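Molybdopterin biosynthesis moeA protein (Pyrococcus horikoshii, PDB 1WU2) probably takes part in molybdenum cofactor biosynthesis, where MoeA proteins help insert molybdenum into molybdopterin. Local coordinates at residues A[39-44]-A[178-183]; A[59-64]-A[115-120]; A[299-304]-A[367-372]; A[334-339]-A[355-360]. All coordinates share one frame; numbering follows the deposited sequence.

Interaction 1: A[39-44]-A[178-183]; sequences VLAEDI and PVKVKP
Val39 and Ala41 reach the backbone of Pro178 and Lys180 through two hydrogen bonds that flank the single bridge between Leu40 and Val179. Lys180 N meets Val39 O nearly end-on to the C=O (2.9 Å). Proline has no N-H to offer, but Pro178 still accepts through O, with Ala41 N above the carbonyl plane at 3.2 Å. CB of Val179 sits 3.2 Å from Val39 O, while CD2 of Leu40 lies 3.5 Å from Pro178 O. Alanine suits position 41, since its short CB fits against the opposing backbone where a longer chain would have to bend aside. At the outer end the extended chain of Glu42 crosses the proline ring at about a right angle, OE2 3.5 Å from Pro178 CG. Two waters extend the pairing: one joins Val39 N to Lys180 O, the other Ala41 O to Lys180 NZ. Further out, Val179 pairs with Glu28 on strand 27-31, and Val319 of helix 300-319 packs on Val39 and Lys180. Backbone polarity therefore ties the 39-44 loop to the strand, with aliphatic groups around it, while Glu23 (a salt bridge), Ile24 O and the water meet the buried Lys180 ammonium and probably offset its charge.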
loop_
_atom_site.group_PDB
_atom_site.type_symbol
_atom_site.label_atom_id
_atom_site.label_comp_id
_atom_site.label_asym_id
_atom_site.label_seq_id
_atom_site.Cartn_x
_atom_site.Cartn_y
_atom_site.Cartn_z
ATOM N N VAL A 39 -11.017 7.924 -1.198
ATOM C CA VAL A 39 -11.263 8.314 0.185
ATOM C C VAL A 39 -12.718 8.711 0.374
ATOM O O VAL A 39 -13.194 9.635 -0.274
ATOM C CB VAL A 39 -10.369 9.497 0.591
ATOM C CG1 VAL A 39 -10.527 9.812 2.084
ATOM C CG2 VAL A 39 -8.917 9.202 0.243
ATOM N N LEU A 40 -13.409 8.018 1.275
ATOM C CA LEU A 40 -14.813 8.294 1.567
ATOM C C LEU A 40 -15.033 9.718 2.068
ATOM O O LEU A 40 -14.351 10.173 2.987
ATOM C CB LEU A 40 -15.345 7.313 2.615
ATOM C CG LEU A 40 -15.791 5.938 2.122
ATOM C CD1 LEU A 40 -16.289 5.125 3.306
ATOM C CD2 LEU A 40 -16.880 6.061 1.061
ATOM N N ALA A 41 -16.001 10.404 1.461
ATOM C CA ALA A 41 -16.349 11.775 1.830
ATOM C C ALA A 41 -17.121 11.844 3.143
ATOM O O ALA A 41 -17.089 12.867 3.828
ATOM C CB ALA A 41 -17.165 12.420 0.725
ATOM N N GLU A 42 -17.822 10.765 3.478
ATOM C CA GLU A 42 -18.672 10.727 4.668
ATOM C C GLU A 42 -18.825 9.313 5.230
ATOM O O GLU A 42 -18.425 8.333 4.601
ATOM C CB GLU A 42 -20.059 11.296 4.333
ATOM C CG GLU A 42 -20.789 10.547 3.220
ATOM C CD GLU A 42 -22.114 11.189 2.834
ATOM O OE1 GLU A 42 -22.873 11.600 3.747
ATOM O OE2 GLU A 42 -22.403 11.276 1.618
ATOM N N ASP A 43 -19.405 9.224 6.424
ATOM C CA ASP A 43 -19.826 7.948 6.993
ATOM C C ASP A 43 -20.847 7.282 6.066
ATOM O O ASP A 43 -21.695 7.956 5.476
ATOM C CB ASP A 43 -20.472 8.152 8.372
ATOM C CG ASP A 43 -19.465 8.505 9.466
ATOM O OD1 ASP A 43 -18.243 8.302 9.296
ATOM O OD2 ASP A 43 -19.824 8.988 10.554
ATOM N N ILE A 44 -20.753 5.960 5.943
ATOM C CA ILE A 44 -21.713 5.155 5.198
ATOM C C ILE A 44 -22.574 4.429 6.221
ATOM O O ILE A 44 -22.068 3.638 7.012
ATOM C CB ILE A 44 -20.978 4.140 4.289
ATOM C CG1 ILE A 44 -20.046 4.857 3.306
ATOM C CG2 ILE A 44 -21.973 3.266 3.535
ATOM C CD1 ILE A 44 -20.743 5.789 2.336
ATOM N N PRO A 178 -19.968 8.056 -2.583
ATOM C CA PRO A 178 -19.393 9.402 -2.469
ATOM C C PRO A 178 -17.969 9.402 -1.904
ATOM O O PRO A 178 -17.738 8.885 -0.814
ATOM C CB PRO A 178 -20.357 10.122 -1.516
ATOM C CG PRO A 178 -21.033 9.044 -0.748
ATOM C CD PRO A 178 -21.076 7.846 -1.632
ATOM N N VAL A 179 -17.037 9.974 -2.662
ATOM C CA VAL A 179 -15.643 10.114 -2.250
ATOM C C VAL A 179 -15.159 11.542 -2.498
ATOM O O VAL A 179 -15.753 12.282 -3.279
ATOM C CB VAL A 179 -14.722 9.120 -3.003
ATOM C CG1 VAL A 179 -15.057 7.688 -2.626
ATOM C CG2 VAL A 179 -14.805 9.313 -4.521
ATOM N N LYS A 180 -14.076 11.928 -1.833
ATOM C CA LYS A 180 -13.490 13.248 -2.035
ATOM C C LYS A 180 -12.915 13.364 -3.446
ATOM O O LYS A 180 -12.375 12.399 -3.994
ATOM C CB LYS A 180 -12.377 13.513 -1.015
ATOM C CG LYS A 180 -12.836 13.547 0.434
ATOM C CD LYS A 180 -13.459 14.877 0.806
ATOM C CE LYS A 180 -13.489 15.070 2.312
ATOM N NZ LYS A 180 -14.135 16.353 2.695
ATOM N N VAL A 181 -13.051 14.554 -4.026
ATOM C CA VAL A 181 -12.382 14.891 -5.275
ATOM C C VAL A 181 -10.885 14.930 -4.997
ATOM O O VAL A 181 -10.457 15.451 -3.965
ATOM C CB VAL A 181 -12.861 16.259 -5.824
ATOM C CG1 VAL A 181 -11.950 16.762 -6.943
ATOM C CG2 VAL A 181 -14.300 16.155 -6.319
ATOM N N LYS A 182 -10.106 14.352 -5.907
ATOM C CA LYS A 182 -8.655 14.321 -5.787
ATOM C C LYS A 182 -8.112 15.739 -5.876
ATOM O O LYS A 182 -8.409 16.443 -6.844
ATOM C CB LYS A 182 -8.038 13.488 -6.907
ATOM C CG LYS A 182 -8.456 12.035 -6.916
ATOM C CD LYS A 182 -7.571 11.228 -7.850
ATOM C CE LYS A 182 -7.993 9.775 -7.910
ATOM N NZ LYS A 182 -7.033 8.977 -8.717
ATOM N N PRO A 183 -7.329 16.169 -4.885
ATOM C CA PRO A 183 -6.679 17.480 -4.954
ATOM C C PRO A 183 -5.800 17.576 -6.191
ATOM O O PRO A 183 -5.003 16.677 -6.449
ATOM C CB PRO A 183 -5.817 17.522 -3.684
ATOM C CG PRO A 183 -6.405 16.516 -2.772
ATOM C CD PRO A 183 -6.995 15.457 -3.640
HETATM O O HOH W 1 -10.855 10.257 -3.320
HETATM O O HOH W 2 -16.652 15.313 2.726
#

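Interaction 2: A[59-64]-A[115-120]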
loop_
_atom_site.group_PDB
_atom_site.type_symbol
_atom_site.label_atom_id
_atom_site.label_comp_id
_atom_site.label_asym_id
_atom_site.label_seq_id
_atom_site.Cartn_x
_atom_site.Cartn_y
_atom_site.Cartn_z
ATOM N N ASP A 59 -29.011 -27.057 10.841
ATOM C CA ASP A 59 -30.198 -27.900 10.696
ATOM C C ASP A 59 -30.506 -28.471 12.067
ATOM O O ASP A 59 -29.692 -29.210 12.617
ATOM C CB ASP A 59 -29.964 -29.055 9.715
ATOM C CG ASP A 59 -29.483 -28.590 8.355
ATOM O OD1 ASP A 59 -29.202 -29.454 7.500
ATOM O OD2 ASP A 59 -29.346 -27.390 8.048
ATOM N N GLY A 60 -31.660 -28.125 12.629
ATOM C CA GLY A 60 -32.002 -28.582 13.964
ATOM C C GLY A 60 -33.458 -28.419 14.351
ATOM O O GLY A 60 -34.335 -28.518 13.507
ATOM N N TYR A 61 -33.699 -28.189 15.641
ATOM C CA TYR A 61 -35.042 -27.995 16.176
ATOM C C TYR A 61 -35.106 -26.686 16.960
ATOM O O TYR A 61 -34.355 -26.490 17.913
ATOM C CB TYR A 61 -35.420 -29.163 17.088
ATOM C CG TYR A 61 -35.501 -30.489 16.367
ATOM C CD1 TYR A 61 -36.656 -30.864 15.688
ATOM C CD2 TYR A 61 -34.419 -31.363 16.356
ATOM C CE1 TYR A 61 -36.732 -32.079 15.018
ATOM C CE2 TYR A 61 -34.485 -32.577 15.693
ATOM C CZ TYR A 61 -35.644 -32.930 15.025
ATOM O OH TYR A 61 -35.713 -34.134 14.364
ATOM N N ALA A 62 -36.002 -25.793 16.552
ATOM C CA ALA A 62 -36.211 -24.532 17.247
ATOM C C ALA A 62 -36.985 -24.772 18.544
ATOM O O ALA A 62 -38.159 -25.130 18.516
ATOM C CB ALA A 62 -36.954 -23.554 16.348
ATOM N N ILE A 63 -36.311 -24.585 19.676
ATOM C CA ILE A 63 -36.891 -24.851 20.989
ATOM C C ILE A 63 -36.877 -23.597 21.852
ATOM O O ILE A 63 -36.484 -22.523 21.399
ATOM C CB ILE A 63 -36.105 -25.985 21.695
ATOM C CG1 ILE A 63 -34.648 -25.570 21.940
ATOM C CG2 ILE A 63 -36.159 -27.261 20.864
ATOM C CD1 ILE A 63 -33.938 -26.415 22.976
ATOM N N ARG A 64 -37.321 -23.749 23.096
ATOM C CA ARG A 64 -37.118 -22.738 24.121
ATOM C C ARG A 64 -35.884 -23.153 24.904
ATOM O O ARG A 64 -35.811 -24.279 25.393
ATOM C CB ARG A 64 -38.317 -22.660 25.066
ATOM C CG ARG A 64 -39.675 -22.627 24.381
ATOM C CD ARG A 64 -40.079 -21.247 23.926
ATOM N NE ARG A 64 -40.469 -20.404 25.058
ATOM C CZ ARG A 64 -41.717 -20.029 25.348
ATOM N NH1 ARG A 64 -42.745 -20.406 24.592
ATOM N NH2 ARG A 64 -41.940 -19.262 26.408
ATOM N N ALA A 115 -33.960 -20.456 20.511
ATOM C CA ALA A 115 -32.760 -21.276 20.329
ATOM C C ALA A 115 -32.977 -22.407 19.324
ATOM O O ALA A 115 -34.109 -22.756 19.001
ATOM C CB ALA A 115 -32.306 -21.845 21.667
ATOM N N VAL A 116 -31.875 -22.966 18.831
ATOM C CA VAL A 116 -31.906 -24.122 17.938
ATOM C C VAL A 116 -30.850 -25.145 18.368
ATOM O O VAL A 116 -29.696 -24.797 18.613
ATOM C CB VAL A 116 -31.676 -23.721 16.460
ATOM C CG1 VAL A 116 -31.761 -24.944 15.548
ATOM C CG2 VAL A 116 -32.690 -22.666 16.017
ATOM N N ILE A 117 -31.268 -26.406 18.461
ATOM C CA ILE A 117 -30.385 -27.511 18.832
ATOM C C ILE A 117 -30.068 -28.337 17.593
ATOM O O ILE A 117 -30.956 -28.655 16.811
ATOM C CB ILE A 117 -31.027 -28.400 19.947
ATOM C CG1 ILE A 117 -30.082 -29.541 20.355
ATOM C CG2 ILE A 117 -32.381 -28.989 19.504
ATOM C CD1 ILE A 117 -29.223 -29.235 21.553
HETATM N N MSE A 118 -28.794 -28.683 17.425
HETATM C CA MSE A 118 -28.351 -29.495 16.295
HETATM C C MSE A 118 -29.095 -30.827 16.255
HETATM O O MSE A 118 -29.368 -31.428 17.295
HETATM C CB MSE A 118 -26.852 -29.762 16.392
HETATM C CG MSE A 118 -25.995 -28.520 16.308
HETATM SE SE MSE A 118 -24.122 -28.981 16.230
HETATM C CE MSE A 118 -24.031 -29.522 14.369
ATOM N N GLN A 119 -29.423 -31.267 15.042
ATOM C CA GLN A 119 -30.145 -32.522 14.809
ATOM C C GLN A 119 -29.500 -33.706 15.520
ATOM O O GLN A 119 -30.168 -34.496 16.185
ATOM C CB GLN A 119 -30.164 -32.832 13.308
ATOM C CG GLN A 119 -31.524 -32.737 12.653
ATOM C CD GLN A 119 -31.427 -32.624 11.142
ATOM O OE1 GLN A 119 -32.275 -32.001 10.511
ATOM N NE2 GLN A 119 -30.392 -33.223 10.562
ATOM N N GLU A 120 -28.188 -33.814 15.346
ATOM C CA GLU A 120 -27.414 -34.963 15.817
ATOM C C GLU A 120 -27.250 -35.015 17.340
ATOM O O GLU A 120 -26.954 -36.073 17.894
ATOM C CB GLU A 120 -26.028 -35.012 15.139
ATOM C CG GLU A 120 -25.473 -33.669 14.657
ATOM C CD GLU A 120 -25.793 -33.361 13.199
ATOM O OE1 GLU A 120 -26.362 -34.227 12.501
ATOM O OE2 GLU A 120 -25.473 -32.242 12.747
HETATM O O HOH W 3 -27.091 -30.186 12.521
#
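The Tyr61 ring and the Gln119 side chain meet where strand 60-63 begins and strand 115-118 has just ended. CG of Gln119 approaches CE2 of Tyr61 obliquely, at 4.2 Å, and Ile117 O also lies obliquely to the ring; from neighbouring strands, Val81 and Lys102 touch the same tyrosine. The Gln119 amide lies alongside Asp59, its OE1 3.8 Å from Asp59 CB, and OE1 takes a hydrogen bond from Lys102 NZ. An alanine in place of Gln119 would probably leave that ammonium without this acceptor and open a gap beside the Tyr61 ring.

The two strands run antiparallel, at 151°, in a mixed sheet where 115-118 is the outer strand and 60-63 the next one in. Tyr61 and Ile117 form a hydrogen-bonded pair, with Tyr61 N to Ile117 O at 3.0 Å and Ile117 N to Tyr61 O at 3.1 Å; Ile63 N adds a bond to Ala115 O, whereas the return bond from Ala115 N is weak. Past the strand end, Gln119 N binds Asp59 O on a lone pair (3.2 Å), and a water links the same carbonyl to Glu120 OE2. Gly60 suits its place because any CB would run into Ile117 O, which already lies 3.0 Å from its CA. On the face of Tyr61, Ile63, Ala115 and Ile117, CG2 of Ile117 packs on CB of Tyr61 (3.9 Å). On the other face Ala62 CB meets Val116 CG2. Backbone bonds thus join the strands, apolar side chains line both faces, and polar groups collect at the strand end, where Asp59 OD2 bonds to Thr105.

Interaction 3: A[299-304]-A[367-372]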
loop_
_atom_site.group_PDB
_atom_site.type_symbol
_atom_site.label_atom_id
_atom_site.label_comp_id
_atom_site.label_asym_id
_atom_site.label_seq_id
_atom_site.Cartn_x
_atom_site.Cartn_y
_atom_site.Cartn_z
ATOM N N TYR A 299 17.017 17.638 -6.220
ATOM C CA TYR A 299 17.719 16.357 -6.242
ATOM C C TYR A 299 16.791 15.251 -5.725
ATOM O O TYR A 299 16.201 15.400 -4.660
ATOM C CB TYR A 299 19.026 16.448 -5.447
ATOM C CG TYR A 299 20.123 17.133 -6.246
ATOM C CD1 TYR A 299 20.771 18.268 -5.757
ATOM C CD2 TYR A 299 20.483 16.667 -7.515
ATOM C CE1 TYR A 299 21.764 18.909 -6.506
ATOM C CE2 TYR A 299 21.466 17.296 -8.264
ATOM C CZ TYR A 299 22.103 18.415 -7.758
ATOM O OH TYR A 299 23.075 19.030 -8.508
ATOM N N PRO A 300 16.645 14.164 -6.490
ATOM C CA PRO A 300 15.635 13.132 -6.212
ATOM C C PRO A 300 15.549 12.645 -4.766
ATOM O O PRO A 300 14.447 12.554 -4.233
ATOM C CB PRO A 300 16.058 11.980 -7.129
ATOM C CG PRO A 300 16.730 12.636 -8.264
ATOM C CD PRO A 300 17.428 13.835 -7.697
ATOM N N VAL A 301 16.682 12.346 -4.142
ATOM C CA VAL A 301 16.678 11.857 -2.762
ATOM C C VAL A 301 16.075 12.909 -1.831
ATOM O O VAL A 301 15.282 12.587 -0.949
ATOM C CB VAL A 301 18.097 11.478 -2.276
ATOM C CG1 VAL A 301 18.074 11.068 -0.805
ATOM C CG2 VAL A 301 18.678 10.355 -3.135
ATOM N N SER A 302 16.458 14.161 -2.045
ATOM C CA SER A 302 15.964 15.282 -1.246
ATOM C C SER A 302 14.481 15.621 -1.478
ATOM O O SER A 302 13.789 16.020 -0.546
ATOM C CB SER A 302 16.836 16.511 -1.509
ATOM O OG SER A 302 16.433 17.612 -0.719
ATOM N N VAL A 303 14.000 15.473 -2.710
ATOM C CA VAL A 303 12.583 15.680 -3.022
ATOM C C VAL A 303 11.714 14.611 -2.356
ATOM O O VAL A 303 10.607 14.902 -1.912
ATOM C CB VAL A 303 12.325 15.663 -4.555
ATOM C CG1 VAL A 303 10.829 15.569 -4.873
ATOM C CG2 VAL A 303 12.918 16.891 -5.199
ATOM N N PHE A 304 12.223 13.383 -2.299
ATOM C CA PHE A 304 11.501 12.248 -1.723
ATOM C C PHE A 304 11.268 12.450 -0.230
ATOM O O PHE A 304 10.167 12.232 0.265
ATOM C CB PHE A 304 12.290 10.959 -1.961
ATOM C CG PHE A 304 11.588 9.707 -1.498
ATOM C CD1 PHE A 304 10.677 9.059 -2.323
ATOM C CD2 PHE A 304 11.868 9.159 -0.251
ATOM C CE1 PHE A 304 10.040 7.899 -1.908
ATOM C CE2 PHE A 304 11.236 8.000 0.171
ATOM C CZ PHE A 304 10.319 7.367 -0.657
ATOM N N SER A 367 19.709 5.816 -6.546
ATOM C CA SER A 367 19.766 4.372 -6.267
ATOM C C SER A 367 19.500 3.990 -4.805
ATOM O O SER A 367 19.068 2.872 -4.537
ATOM C CB SER A 367 21.105 3.772 -6.708
ATOM O OG SER A 367 22.187 4.356 -6.005
ATOM N N SER A 368 19.771 4.900 -3.871
ATOM C CA SER A 368 19.484 4.665 -2.454
ATOM C C SER A 368 17.975 4.629 -2.184
ATOM O O SER A 368 17.511 3.893 -1.311
ATOM C CB SER A 368 20.162 5.724 -1.580
ATOM O OG SER A 368 19.648 7.017 -1.843
ATOM N N LEU A 369 17.221 5.433 -2.935
ATOM C CA LEU A 369 15.757 5.358 -2.954
ATOM C C LEU A 369 15.245 3.998 -3.449
ATOM O O LEU A 369 14.240 3.489 -2.947
ATOM C CB LEU A 369 15.174 6.463 -3.846
ATOM C CG LEU A 369 14.561 7.694 -3.182
ATOM C CD1 LEU A 369 15.417 8.216 -2.040
ATOM C CD2 LEU A 369 14.349 8.773 -4.236
ATOM N N LEU A 370 15.922 3.431 -4.446
ATOM C CA LEU A 370 15.547 2.131 -5.000
ATOM C C LEU A 370 15.803 0.987 -4.013
ATOM O O LEU A 370 15.007 0.050 -3.920
ATOM C CB LEU A 370 16.302 1.858 -6.310
ATOM C CG LEU A 370 15.595 2.231 -7.617
ATOM C CD1 LEU A 370 15.016 3.636 -7.561
ATOM C CD2 LEU A 370 16.559 2.093 -8.786
ATOM N N ALA A 371 16.907 1.074 -3.277
ATOM C CA ALA A 371 17.326 0.007 -2.369
ATOM C C ALA A 371 16.620 0.066 -1.014
ATOM O O ALA A 371 16.796 -0.833 -0.191
ATOM C CB ALA A 371 18.844 0.051 -2.172
ATOM N N SER A 372 15.826 1.114 -0.789
ATOM C CA SER A 372 15.155 1.322 0.494
ATOM C C SER A 372 13.671 0.956 0.453
ATOM O O SER A 372 13.041 0.955 -0.602
ATOM C CB SER A 372 15.317 2.772 0.960
ATOM O OG SER A 372 14.795 3.684 0.015
#
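Leu369 lays its CG over one face of the Phe304 ring, 4.3 Å from the centroid and 22° off the normal, a CH-pi contact shifted toward the rim. The two side chains slide past each other in opposite directions. The leucine's forked end sends its methyls to different neighbours: CD2 drops onto Phe304 CB (3.8 Å) and Pro300 O, while CD1 comes to Val301 CA at 3.9 Å. With CG anti to the backbone N (chi1 -176°), Phe304 carries its ring toward Leu369, and the turn about CB-CG lays the face against it. Leu369 departs from a staggered setting, its chi1 of -103° turning the fork into the angle between Phe304 and Val301. Valine suits position 301: its two methyls both come within 4.1 Å of Leu369 CD1, and CG2 also touches OG of Ser368 (3.7 Å), which makes a weak bond to Ile365 O.

An alanine in place of Leu369 would probably open a gap between the helices and leave the Phe304 face without its aliphatic cover.

The axes of helices 300-304 and 367-371 pass 10.0 Å apart, joining the probable molybdopterin-binding region to the C-terminal one. Tyr396 meets Phe304 edge-to-face and binds Ser372 OG, while Gln164 of the second subunit binds Leu369 O. Between the two segments the attachment is mainly apolar packing, Leu369 lying on the Phe304 face and against Val301, whereas the polar bonds go to other partners.

Interaction 4: A[334-339]-A[355-360]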
loop_
_atom_site.group_PDB
_atom_site.type_symbol
_atom_site.label_atom_id
_atom_site.label_comp_id
_atom_site.label_asym_id
_atom_site.label_seq_id
_atom_site.Cartn_x
_atom_site.Cartn_y
_atom_site.Cartn_z
ATOM N N ASP A 334 22.419 -1.312 12.228
ATOM C CA ASP A 334 23.638 -0.503 12.255
ATOM C C ASP A 334 23.475 0.749 13.108
ATOM O O ASP A 334 22.359 1.170 13.400
ATOM C CB ASP A 334 24.030 -0.089 10.830
ATOM C CG ASP A 334 23.872 -1.220 9.823
ATOM O OD1 ASP A 334 24.596 -2.233 9.941
ATOM O OD2 ASP A 334 23.050 -1.180 8.883
ATOM N N ASP A 335 24.601 1.341 13.495
ATOM C CA ASP A 335 24.603 2.612 14.212
ATOM C C ASP A 335 24.248 3.736 13.240
ATOM O O ASP A 335 24.714 3.741 12.098
ATOM C CB ASP A 335 25.982 2.899 14.826
ATOM C CG ASP A 335 26.435 1.826 15.809
ATOM O OD1 ASP A 335 27.646 1.519 15.843
ATOM O OD2 ASP A 335 25.663 1.238 16.586
ATOM N N ILE A 336 23.421 4.674 13.693
ATOM C CA ILE A 336 23.131 5.896 12.947
ATOM C C ILE A 336 23.560 7.103 13.777
ATOM O O ILE A 336 22.778 7.594 14.590
ATOM C CB ILE A 336 21.621 6.022 12.604
ATOM C CG1 ILE A 336 21.065 4.711 12.052
ATOM C CG2 ILE A 336 21.406 7.145 11.580
ATOM C CD1 ILE A 336 19.552 4.669 11.997
ATOM N N PRO A 337 24.788 7.583 13.593
ATOM C CA PRO A 337 25.185 8.854 14.205
ATOM C C PRO A 337 24.379 10.001 13.596
ATOM O O PRO A 337 24.065 9.963 12.408
ATOM C CB PRO A 337 26.680 8.969 13.876
ATOM C CG PRO A 337 26.921 8.038 12.747
ATOM C CD PRO A 337 25.883 6.971 12.817
ATOM N N SER A 338 24.036 10.991 14.411
ATOM C CA SER A 338 23.115 12.047 13.999
ATOM C C SER A 338 23.534 13.414 14.526
ATOM O O SER A 338 23.972 13.554 15.669
ATOM C CB SER A 338 21.697 11.737 14.485
ATOM O OG SER A 338 21.280 10.448 14.070
ATOM N N GLN A 339 23.379 14.419 13.672
ATOM C CA GLN A 339 23.661 15.799 14.025
ATOM C C GLN A 339 22.554 16.341 14.916
ATOM O O GLN A 339 21.368 16.167 14.617
ATOM C CB GLN A 339 23.760 16.646 12.755
ATOM C CG GLN A 339 24.562 17.921 12.907
ATOM C CD GLN A 339 24.623 18.723 11.619
ATOM O OE1 GLN A 339 24.535 18.161 10.526
ATOM N NE2 GLN A 339 24.786 20.033 11.744
ATOM N N ALA A 355 15.712 -3.412 10.649
ATOM C CA ALA A 355 15.929 -2.199 9.862
ATOM C C ALA A 355 17.406 -2.033 9.485
ATOM O O ALA A 355 18.228 -1.658 10.320
ATOM C CB ALA A 355 15.448 -0.978 10.642
ATOM N N ARG A 356 17.728 -2.315 8.225
ATOM C CA ARG A 356 19.079 -2.156 7.692
ATOM C C ARG A 356 19.221 -0.771 7.067
ATOM O O ARG A 356 18.504 -0.437 6.131
ATOM C CB ARG A 356 19.361 -3.234 6.640
ATOM C CG ARG A 356 20.750 -3.158 6.005
ATOM C CD ARG A 356 21.133 -4.389 5.188
ATOM N NE ARG A 356 20.232 -4.618 4.054
ATOM C CZ ARG A 356 20.230 -3.918 2.915
ATOM N NH1 ARG A 356 21.084 -2.918 2.719
ATOM N NH2 ARG A 356 19.362 -4.224 1.956
ATOM N N VAL A 357 20.152 0.025 7.577
ATOM C CA VAL A 357 20.324 1.398 7.113
ATOM C C VAL A 357 21.059 1.449 5.772
ATOM O O VAL A 357 22.160 0.912 5.634
ATOM C CB VAL A 357 21.093 2.245 8.154
ATOM C CG1 VAL A 357 21.371 3.653 7.629
ATOM C CG2 VAL A 357 20.309 2.321 9.455
ATOM N N ILE A 358 20.435 2.090 4.788
ATOM C CA ILE A 358 21.097 2.416 3.530
ATOM C C ILE A 358 21.742 3.786 3.674
ATOM O O ILE A 358 21.049 4.792 3.844
ATOM C CB ILE A 358 20.092 2.419 2.357
ATOM C CG1 ILE A 358 19.431 1.048 2.224
ATOM C CG2 ILE A 358 20.786 2.783 1.042
ATOM C CD1 ILE A 358 18.028 1.030 2.705
ATOM N N LYS A 359 23.069 3.816 3.615
ATOM C CA LYS A 359 23.817 5.072 3.617
ATOM C C LYS A 359 24.306 5.371 2.208
ATOM O O LYS A 359 24.854 4.498 1.534
ATOM C CB LYS A 359 25.009 5.052 4.594
ATOM C CG LYS A 359 25.654 3.693 4.860
ATOM C CD LYS A 359 25.018 3.015 6.071
ATOM C CE LYS A 359 25.304 1.523 6.105
ATOM N NZ LYS A 359 24.701 0.869 7.304
ATOM N N LYS A 360 24.080 6.602 1.761
ATOM C CA LYS A 360 24.664 7.086 0.514
ATOM C C LYS A 360 24.728 8.627 0.509
ATOM O O LYS A 360 24.825 9.249 1.572
ATOM C CB LYS A 360 23.906 6.511 -0.696
ATOM C CG LYS A 360 24.727 6.454 -2.000
ATOM C CD LYS A 360 25.003 5.039 -2.511
ATOM C CE LYS A 360 25.189 5.037 -4.033
ATOM N NZ LYS A 360 25.977 3.873 -4.531
#
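OD2 of Asp334 is held from two directions: by NZ of Lys359 in a salt bridge of 3.1 Å, and by a weak hydrogen bond from Val357 N at 3.4 Å. The ammonium also donates to Val357 O (3.0 Å), and so spans the carboxylate and the backbone of its own segment. Lysine is long enough to do both, and the bend at chi2 (-92°) folds its end back to Val357 O and Asp334. The Asp334 and Lys359 side chains cross at about a right angle and meet at their tips. Arg356 NE lies 6.6 Å from OD2, too far for a bond, although its charge may still favour the carboxylate.

Beneath the charged pair, CD1 of Ile336 presses closely on CG2 of Val357 (3.5 Å), two branched residues suited to a sheet interior. Leu376 and Ile378 lie against the isoleucine, and Ile348 against the valine. Strand 336-337 pairs with strand 384-385, and strand 354-357 with 343-351 and 327-332, so this side-chain contact joins two sheets of the C-terminal region. An ion pair at the surface thus lies next to a buried aliphatic contact, and both bind the chain just beyond strand 327-332 to the end of strand 354-357.

In the fold
Interactions 1, 2 and 3 are buried, whereas interaction 4 is only partly so and is the one with a salt bridge between its segments. Interaction 2 is nested along the chain inside the loop closed by interaction 1, yet their centres stand 45 Å apart, a sign of how elongated this chain is. Both rely on backbone hydrogen bonds, regular between the outer strand 115-118 and its neighbour 60-63 in interaction 2 and confined to one bridge in interaction 1. Interaction 3 depends on apolar helix packing. It touches interaction 4, with Ile358 packing on Ser372, and their centres are 15 Å apart. Helix 300-319 serves interaction 3 at its start and packs against interaction 1 near its end.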